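Local coordinates for bifunctional purine biosynthetic protein ADE5,7 (Cryptococcus neoformans var. grubii serotype A, PDB 7LVO) that catalyses the ATP-dependent ligation of phosphoribosylamine with glycine in de novo purine synthesis through this N-terminal GAR synthetase part, the whole enzyme also having AIR synthetase activity, at residues S149-A161 / D296-D308. Numbering follows the deposited sequence.
Sequences SKEFMARHNIPTA and DVLEPTIKGMRED
With CG beside the backbone N (chi1 -63°), the His156 imidazole turns toward helix 287-307, NE2 leading, while the Arg155 chain runs extended as far as a bend at chi3 (64°), both reaching the Asp308 carboxylate. The two donors converge on OD2 from opposite faces of the carboxylate plane: Arg155 NH2 lies 2.7 Å from Asp308 OD2, a salt bridge whose N-H...O hydrogen bond is almost straight (176°), and His156 NE2 is hydrogen-bonded to Asp308 OD2 at 3.1 Å. Glu151 OE2 forms a second, longer salt bridge with Arg155 NH1 (3.5 Å). Gly304 CA sits over one face of the imidazole, 3.7 Å from the His156 ring centroid, a CH-pi contact. These residues join two helices of the ATP-grasp domain at the turn where helix 146-155 ends in a Schellman motif, with Asn157, at positive phi, taking the C-prime position. Deeper in, Met305 SD approaches the Phe152 ring obliquely in a Met-aromatic contact, 3.4 Å from Phe152 CE2, and the ring edge meets Thr301 O, 3.5 Å from Phe152 CZ. Beyond the turn, Ile158 CG2 and Pro159 CG pack on Val297, whose side chain also touches strands 315-323 and 326-333. A water donates to both Asn157 O and Asp296 O, bridging the two backbones.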
ATOM      1  N   SER A 149      15.497  -4.889  -5.983  1.00 30.92           N
ATOM      2  CA  SER A 149      14.364  -5.809  -6.007  1.00 29.69           C
ATOM      3  C   SER A 149      14.403  -6.696  -7.241  1.00 27.89           C
ATOM      4  O   SER A 149      14.145  -7.905  -7.158  1.00 25.01           O
ATOM      5  CB  SER A 149      13.050  -5.030  -5.951  1.00 25.69           C
ATOM      6  OG  SER A 149      12.811  -4.350  -7.165  1.00 39.22           O
ATOM      7  N   LYS A 150      14.720  -6.118  -8.400  1.00 30.89           N
ATOM      8  CA  LYS A 150      14.779  -6.915  -9.621  1.00 30.17           C
ATOM      9  C   LYS A 150      15.918  -7.926  -9.559  1.00 32.94           C
ATOM     10  O   LYS A 150      15.757  -9.078  -9.981  1.00 29.35           O
ATOM     11  CB  LYS A 150      14.931  -6.002 -10.837  1.00 28.92           C
ATOM     12  CG  LYS A 150      13.770  -5.037 -11.031  1.00 26.92           C
ATOM     13  CD  LYS A 150      12.497  -5.730 -11.504  1.00 27.84           C
ATOM     14  CE  LYS A 150      12.651  -6.291 -12.921  1.00 33.02           C
ATOM     15  NZ  LYS A 150      11.350  -6.757 -13.489  1.00 32.63           N
ATOM     16  N   GLU A 151      17.080  -7.514  -9.044  1.00 28.50           N
ATOM     17  CA  GLU A 151      18.174  -8.459  -8.850  1.00 37.06           C
ATOM     18  C   GLU A 151      17.755  -9.581  -7.908  1.00 29.68           C
ATOM     19  O   GLU A 151      18.053 -10.753  -8.157  1.00 31.19           O
ATOM     20  CB  GLU A 151      19.408  -7.733  -8.308  1.00 37.26           C
ATOM     21  CG  GLU A 151      20.634  -8.624  -8.151  1.00 39.14           C
ATOM     22  CD  GLU A 151      21.734  -7.981  -7.318  1.00 51.73           C
ATOM     23  OE1 GLU A 151      21.609  -6.784  -6.974  1.00 49.34           O
ATOM     24  OE2 GLU A 151      22.724  -8.673  -7.003  1.00 57.35           O
ATOM     25  N   PHE A 152      17.072  -9.234  -6.813  1.00 26.63           N
ATOM     26  CA  PHE A 152      16.585 -10.245  -5.882  1.00 27.27           C
ATOM     27  C   PHE A 152      15.690 -11.255  -6.588  1.00 26.92           C
ATOM     28  O   PHE A 152      15.790 -12.460  -6.344  1.00 27.64           O
ATOM     29  CB  PHE A 152      15.836  -9.563  -4.730  1.00 22.77           C
ATOM     30  CG  PHE A 152      15.152 -10.522  -3.791  1.00 23.64           C
ATOM     31  CD1 PHE A 152      13.857 -10.943  -4.031  1.00 28.66           C
ATOM     32  CD2 PHE A 152      15.808 -11.000  -2.670  1.00 28.73           C
ATOM     33  CE1 PHE A 152      13.228 -11.827  -3.173  1.00 28.56           C
ATOM     34  CE2 PHE A 152      15.185 -11.887  -1.810  1.00 32.24           C
ATOM     35  CZ  PHE A 152      13.898 -12.300  -2.058  1.00 29.57           C
ATOM     36  N   MET A 153      14.803 -10.783  -7.467  1.00 26.93           N
ATOM     37  CA  MET A 153      13.896 -11.695  -8.152  1.00 30.94           C
ATOM     38  C   MET A 153      14.667 -12.654  -9.055  1.00 27.31           C
ATOM     39  O   MET A 153      14.406 -13.863  -9.067  1.00 26.68           O
ATOM     40  CB  MET A 153      12.867 -10.898  -8.960  1.00 32.05           C
ATOM     41  CG  MET A 153      11.952 -10.026  -8.125  1.00 29.17           C
ATOM     42  SD  MET A 153      10.932  -8.933  -9.151  1.00 34.73           S
ATOM     43  CE  MET A 153      10.375  -7.733  -7.940  1.00 32.99           C
ATOM     44  N   ALA A 154      15.626 -12.127  -9.818  1.00 26.23           N
ATOM     45  CA  ALA A 154      16.391 -12.978 -10.722  1.00 30.64           C
ATOM     46  C   ALA A 154      17.242 -13.981  -9.953  1.00 30.71           C
ATOM     47  O   ALA A 154      17.334 -15.151 -10.341  1.00 32.90           O
ATOM     48  CB  ALA A 154      17.263 -12.117 -11.633  1.00 37.19           C
ATOM     49  N   ARG A 155      17.864 -13.546  -8.855  1.00 33.43           N
ATOM     50  CA  ARG A 155      18.714 -14.447  -8.086  1.00 34.49           C
ATOM     51  C   ARG A 155      17.923 -15.606  -7.493  1.00 27.06           C
ATOM     52  O   ARG A 155      18.486 -16.682  -7.261  1.00 29.78           O
ATOM     53  CB  ARG A 155      19.431 -13.677  -6.970  1.00 32.10           C
ATOM     54  CG  ARG A 155      20.200 -14.558  -6.015  1.00 35.52           C
ATOM     55  CD  ARG A 155      21.103 -13.748  -5.084  1.00 51.28           C
ATOM     56  NE  ARG A 155      20.347 -12.872  -4.199  1.00 41.13           N
ATOM     57  CZ  ARG A 155      20.129 -11.584  -4.426  1.00 36.52           C
ATOM     58  NH1 ARG A 155      20.598 -10.982  -5.510  1.00 41.46           N
ATOM     59  NH2 ARG A 155      19.416 -10.885  -3.548  1.00 32.29           N
ATOM     60  N   HIS A 156      16.635 -15.410  -7.228  1.00 27.30           N
ATOM     61  CA  HIS A 156      15.797 -16.448  -6.643  1.00 33.54           C
ATOM     62  C   HIS A 156      14.789 -17.024  -7.632  1.00 28.00           C
ATOM     63  O   HIS A 156      13.849 -17.705  -7.218  1.00 26.76           O
ATOM     64  CB  HIS A 156      15.071 -15.895  -5.415  1.00 28.65           C
ATOM     65  CG  HIS A 156      15.988 -15.488  -4.306  1.00 22.99           C
ATOM     66  ND1 HIS A 156      16.670 -16.400  -3.534  1.00 27.65           N
ATOM     67  CD2 HIS A 156      16.334 -14.265  -3.838  1.00 25.42           C
ATOM     68  CE1 HIS A 156      17.398 -15.763  -2.636  1.00 31.62           C
ATOM     69  NE2 HIS A 156      17.211 -14.465  -2.797  1.00 31.27           N
ATOM     70  N   ASN A 157      14.960 -16.760  -8.926  1.00 29.94           N
ATOM     71  CA  ASN A 157      14.097 -17.320  -9.965  1.00 33.62           C
ATOM     72  C   ASN A 157      12.636 -16.938  -9.744  1.00 31.12           C
ATOM     73  O   ASN A 157      11.727 -17.747  -9.931  1.00 27.21           O
ATOM     74  CB  ASN A 157      14.253 -18.841 -10.042  1.00 34.83           C
ATOM     75  CG  ASN A 157      15.538 -19.261 -10.727  1.00 46.24           C
ATOM     76  OD1 ASN A 157      15.988 -18.615 -11.676  1.00 45.67           O
ATOM     77  ND2 ASN A 157      16.135 -20.351 -10.252  1.00 48.17           N
ATOM     78  N   ILE A 158      12.411 -15.691  -9.346  1.00 30.63           N
ATOM     79  CA  ILE A 158      11.067 -15.159  -9.144  1.00 24.68           C
ATOM     80  C   ILE A 158      10.608 -14.535 -10.459  1.00 26.25           C
ATOM     81  O   ILE A 158      11.285 -13.626 -10.966  1.00 24.98           O
ATOM     82  CB  ILE A 158      11.044 -14.136  -8.001  1.00 34.54           C
ATOM     83  CG1 ILE A 158      11.452 -14.828  -6.684  1.00 30.21           C
ATOM     84  CG2 ILE A 158       9.685 -13.504  -7.884  1.00 23.70           C
ATOM     85  CD1 ILE A 158      11.862 -13.884  -5.569  1.00 29.09           C
ATOM     86  N   PRO A 159       9.491 -14.978 -11.035  1.00 23.79           N
ATOM     87  CA  PRO A 159       9.120 -14.506 -12.377  1.00 23.57           C
ATOM     88  C   PRO A 159       8.848 -13.008 -12.414  1.00 31.72           C
ATOM     89  O   PRO A 159       8.019 -12.482 -11.663  1.00 22.71           O
ATOM     90  CB  PRO A 159       7.859 -15.319 -12.708  1.00 35.95           C
ATOM     91  CG  PRO A 159       7.321 -15.761 -11.387  1.00 33.22           C
ATOM     92  CD  PRO A 159       8.527 -15.961 -10.502  1.00 24.39           C
ATOM     93  N   THR A 160       9.555 -12.322 -13.310  1.00 28.07           N
ATOM     94  CA  THR A 160       9.413 -10.883 -13.477  1.00 31.45           C
ATOM     95  C   THR A 160       9.858 -10.526 -14.890  1.00 29.70           C
ATOM     96  O   THR A 160      10.398 -11.356 -15.621  1.00 29.09           O
ATOM     97  CB  THR A 160      10.223 -10.113 -12.428  1.00 31.38           C
ATOM     98  OG1 THR A 160       9.917  -8.713 -12.503  1.00 32.00           O
ATOM     99  CG2 THR A 160      11.715 -10.312 -12.656  1.00 33.28           C
ATOM    100  N   ALA A 161       9.627  -9.272 -15.266  1.00 32.09           N
ATOM    101  CA  ALA A 161       9.981  -8.823 -16.608  1.00 31.33           C
ATOM    102  C   ALA A 161      11.496  -8.735 -16.769  1.00 34.15           C
ATOM    103  O   ALA A 161      12.216  -8.335 -15.845  1.00 29.88           O
ATOM    104  CB  ALA A 161       9.347  -7.463 -16.896  1.00 36.57           C
ATOM    105  N   ASP A 296       5.147 -19.656  -6.304  1.00 25.66           N
ATOM    106  CA  ASP A 296       6.221 -19.219  -7.179  1.00 29.61           C
ATOM    107  C   ASP A 296       6.791 -17.855  -6.819  1.00 25.02           C
ATOM    108  O   ASP A 296       7.864 -17.504  -7.328  1.00 26.05           O
ATOM    109  CB  ASP A 296       5.731 -19.183  -8.633  1.00 40.17           C
ATOM    110  CG  ASP A 296       5.182 -20.520  -9.096  1.00 45.96           C
ATOM    111  OD1 ASP A 296       5.259 -21.496  -8.317  1.00 39.18           O
ATOM    112  OD2 ASP A 296       4.670 -20.589 -10.232  1.00 48.82           O
ATOM    113  N   VAL A 297       6.111 -17.080  -5.970  1.00 27.33           N
ATOM    114  CA  VAL A 297       6.566 -15.730  -5.649  1.00 25.59           C
ATOM    115  C   VAL A 297       6.632 -15.520  -4.141  1.00 26.22           C
ATOM    116  O   VAL A 297       7.706 -15.268  -3.584  1.00 26.98           O
ATOM    117  CB  VAL A 297       5.645 -14.677  -6.302  1.00 25.51           C
ATOM    118  CG1 VAL A 297       6.019 -13.276  -5.853  1.00 22.46           C
ATOM    119  CG2 VAL A 297       5.698 -14.795  -7.821  1.00 27.55           C
ATOM    120  N   LEU A 298       5.484 -15.604  -3.468  1.00 29.16           N
ATOM    121  CA  LEU A 298       5.420 -15.220  -2.059  1.00 27.37           C
ATOM    122  C   LEU A 298       6.355 -16.071  -1.205  1.00 21.29           C
ATOM    123  O   LEU A 298       7.203 -15.549  -0.478  1.00 21.95           O
ATOM    124  CB  LEU A 298       3.978 -15.334  -1.560  1.00 24.55           C
ATOM    125  CG  LEU A 298       3.085 -14.116  -1.810  1.00 28.09           C
ATOM    126  CD1 LEU A 298       3.069 -13.735  -3.276  1.00 28.07           C
ATOM    127  CD2 LEU A 298       1.670 -14.392  -1.304  1.00 36.30           C
ATOM    128  N   GLU A 299       6.208 -17.391  -1.271  1.00 25.44           N
ATOM    129  CA  GLU A 299       7.052 -18.250  -0.439  1.00 24.69           C
ATOM    130  C   GLU A 299       8.510 -18.188  -0.871  1.00 26.35           C
ATOM    131  O   GLU A 299       9.391 -18.072   0.001  1.00 21.86           O
ATOM    132  CB  GLU A 299       6.507 -19.683  -0.453  1.00 32.36           C
ATOM    133  CG  GLU A 299       5.209 -19.830   0.332  1.00 31.54           C
ATOM    134  CD  GLU A 299       4.574 -21.201   0.197  1.00 39.84           C
ATOM    135  OE1 GLU A 299       5.030 -21.993  -0.653  1.00 41.64           O
ATOM    136  OE2 GLU A 299       3.610 -21.477   0.939  1.00 36.51           O
ATOM    137  N   PRO A 300       8.845 -18.265  -2.161  1.00 25.73           N
ATOM    138  CA  PRO A 300      10.248 -18.033  -2.549  1.00 31.59           C
ATOM    139  C   PRO A 300      10.767 -16.670  -2.130  1.00 27.94           C
ATOM    140  O   PRO A 300      11.968 -16.527  -1.856  1.00 30.14           O
ATOM    141  CB  PRO A 300      10.221 -18.181  -4.077  1.00 25.06           C
ATOM    142  CG  PRO A 300       9.059 -19.078  -4.341  1.00 33.09           C
ATOM    143  CD  PRO A 300       8.023 -18.740  -3.289  1.00 30.89           C
ATOM    144  N   THR A 301       9.900 -15.657  -2.072  1.00 23.54           N
ATOM    145  CA  THR A 301      10.341 -14.344  -1.617  1.00 22.32           C
ATOM    146  C   THR A 301      10.694 -14.370  -0.132  1.00 22.58           C
ATOM    147  O   THR A 301      11.765 -13.901   0.267  1.00 23.81           O
ATOM    148  CB  THR A 301       9.261 -13.295  -1.894  1.00 30.52           C
ATOM    149  OG1 THR A 301       9.092 -13.127  -3.311  1.00 28.83           O
ATOM    150  CG2 THR A 301       9.639 -11.961  -1.278  1.00 26.32           C
ATOM    151  N   ILE A 302       9.801 -14.914   0.698  1.00 18.92           N
ATOM    152  CA  ILE A 302      10.048 -14.950   2.137  1.00 22.85           C
ATOM    153  C   ILE A 302      11.263 -15.810   2.446  1.00 27.34           C
ATOM    154  O   ILE A 302      12.112 -15.437   3.264  1.00 24.25           O
ATOM    155  CB  ILE A 302       8.797 -15.444   2.884  1.00 26.14           C
ATOM    156  CG1 ILE A 302       7.637 -14.475   2.678  1.00 27.10           C
ATOM    157  CG2 ILE A 302       9.095 -15.627   4.370  1.00 22.92           C
ATOM    158  CD1 ILE A 302       7.921 -13.052   3.116  1.00 31.66           C
ATOM    159  N   LYS A 303      11.364 -16.978   1.803  1.00 27.70           N
ATOM    160  CA  LYS A 303      12.537 -17.825   2.001  1.00 29.39           C
ATOM    161  C   LYS A 303      13.799 -17.133   1.504  1.00 28.53           C
ATOM    162  O   LYS A 303      14.852 -17.190   2.153  1.00 22.67           O
ATOM    163  CB  LYS A 303      12.347 -19.169   1.286  1.00 28.65           C
ATOM    164  CG  LYS A 303      13.491 -20.145   1.501  1.00 51.50           C
ATOM    165  CD  LYS A 303      13.412 -21.330   0.545  1.00 70.45           C
ATOM    166  CE  LYS A 303      12.159 -22.163   0.775  1.00 77.19           C
ATOM    167  NZ  LYS A 303      12.130 -23.366  -0.107  1.00 89.49           N
ATOM    168  N   GLY A 304      13.716 -16.477   0.345  1.00 27.95           N
ATOM    169  CA  GLY A 304      14.887 -15.822  -0.202  1.00 23.70           C
ATOM    170  C   GLY A 304      15.424 -14.729   0.699  1.00 29.45           C
ATOM    171  O   GLY A 304      16.641 -14.529   0.791  1.00 25.21           O
ATOM    172  N   MET A 305      14.525 -14.003   1.373  1.00 24.06           N
ATOM    173  CA  MET A 305      14.968 -12.931   2.258  1.00 28.35           C
ATOM    174  C   MET A 305      15.744 -13.485   3.451  1.00 26.55           C
ATOM    175  O   MET A 305      16.730 -12.883   3.889  1.00 30.77           O
ATOM    176  CB  MET A 305      13.768 -12.107   2.725  1.00 26.28           C
ATOM    177  CG  MET A 305      13.100 -11.298   1.613  1.00 26.88           C
ATOM    178  SD  MET A 305      14.186 -10.037   0.899  1.00 27.88           S
ATOM    179  CE  MET A 305      14.076  -8.762   2.164  1.00 25.36           C
ATOM    180  N   ARG A 306      15.317 -14.632   3.990  1.00 23.55           N
ATOM    181  CA  ARG A 306      16.102 -15.279   5.039  1.00 29.61           C
ATOM    182  C   ARG A 306      17.473 -15.699   4.514  1.00 30.49           C
ATOM    183  O   ARG A 306      18.500 -15.423   5.138  1.00 23.00           O
ATOM    184  CB  ARG A 306      15.364 -16.497   5.600  1.00 28.74           C
ATOM    185  CG  ARG A 306      14.141 -16.172   6.420  1.00 33.52           C
ATOM    186  CD  ARG A 306      13.792 -17.317   7.382  1.00 24.41           C
ATOM    187  NE  ARG A 306      13.720 -18.608   6.697  1.00 23.29           N
ATOM    188  CZ  ARG A 306      12.669 -19.040   6.014  1.00 34.33           C
ATOM    189  NH1 ARG A 306      11.584 -18.294   5.872  1.00 27.01           N
ATOM    190  NH2 ARG A 306      12.709 -20.253   5.459  1.00 24.51           N
ATOM    191  N   GLU A 307      17.503 -16.365   3.359  1.00 28.70           N
ATOM    192  CA  GLU A 307      18.773 -16.802   2.788  1.00 34.66           C
ATOM    193  C   GLU A 307      19.709 -15.623   2.557  1.00 33.78           C
ATOM    194  O   GLU A 307      20.911 -15.709   2.839  1.00 35.83           O
ATOM    195  CB  GLU A 307      18.526 -17.554   1.481  1.00 34.55           C
ATOM    196  CG  GLU A 307      17.781 -18.862   1.666  1.00 43.11           C
ATOM    197  CD  GLU A 307      17.354 -19.486   0.350  1.00 46.35           C
ATOM    198  OE1 GLU A 307      17.160 -18.736  -0.634  1.00 36.99           O
ATOM    199  OE2 GLU A 307      17.210 -20.730   0.306  1.00 46.54           O
ATOM    200  N   ASP A 308      19.174 -14.504   2.059  1.00 26.57           N
ATOM    201  CA  ASP A 308      19.994 -13.321   1.842  1.00 26.76           C
ATOM    202  C   ASP A 308      20.383 -12.634   3.141  1.00 26.16           C
ATOM    203  O   ASP A 308      21.185 -11.694   3.104  1.00 31.44           O
ATOM    204  CB  ASP A 308      19.264 -12.331   0.931  1.00 24.41           C
ATOM    205  CG  ASP A 308      19.177 -12.814  -0.506  1.00 37.97           C
ATOM    206  OD1 ASP A 308      19.744 -13.883  -0.811  1.00 34.54           O
ATOM    207  OD2 ASP A 308      18.534 -12.132  -1.331  1.00 35.31           O
TER
HETATM  208  O   HOH W   1       9.723 -18.910  -8.320  1.00 30.65           O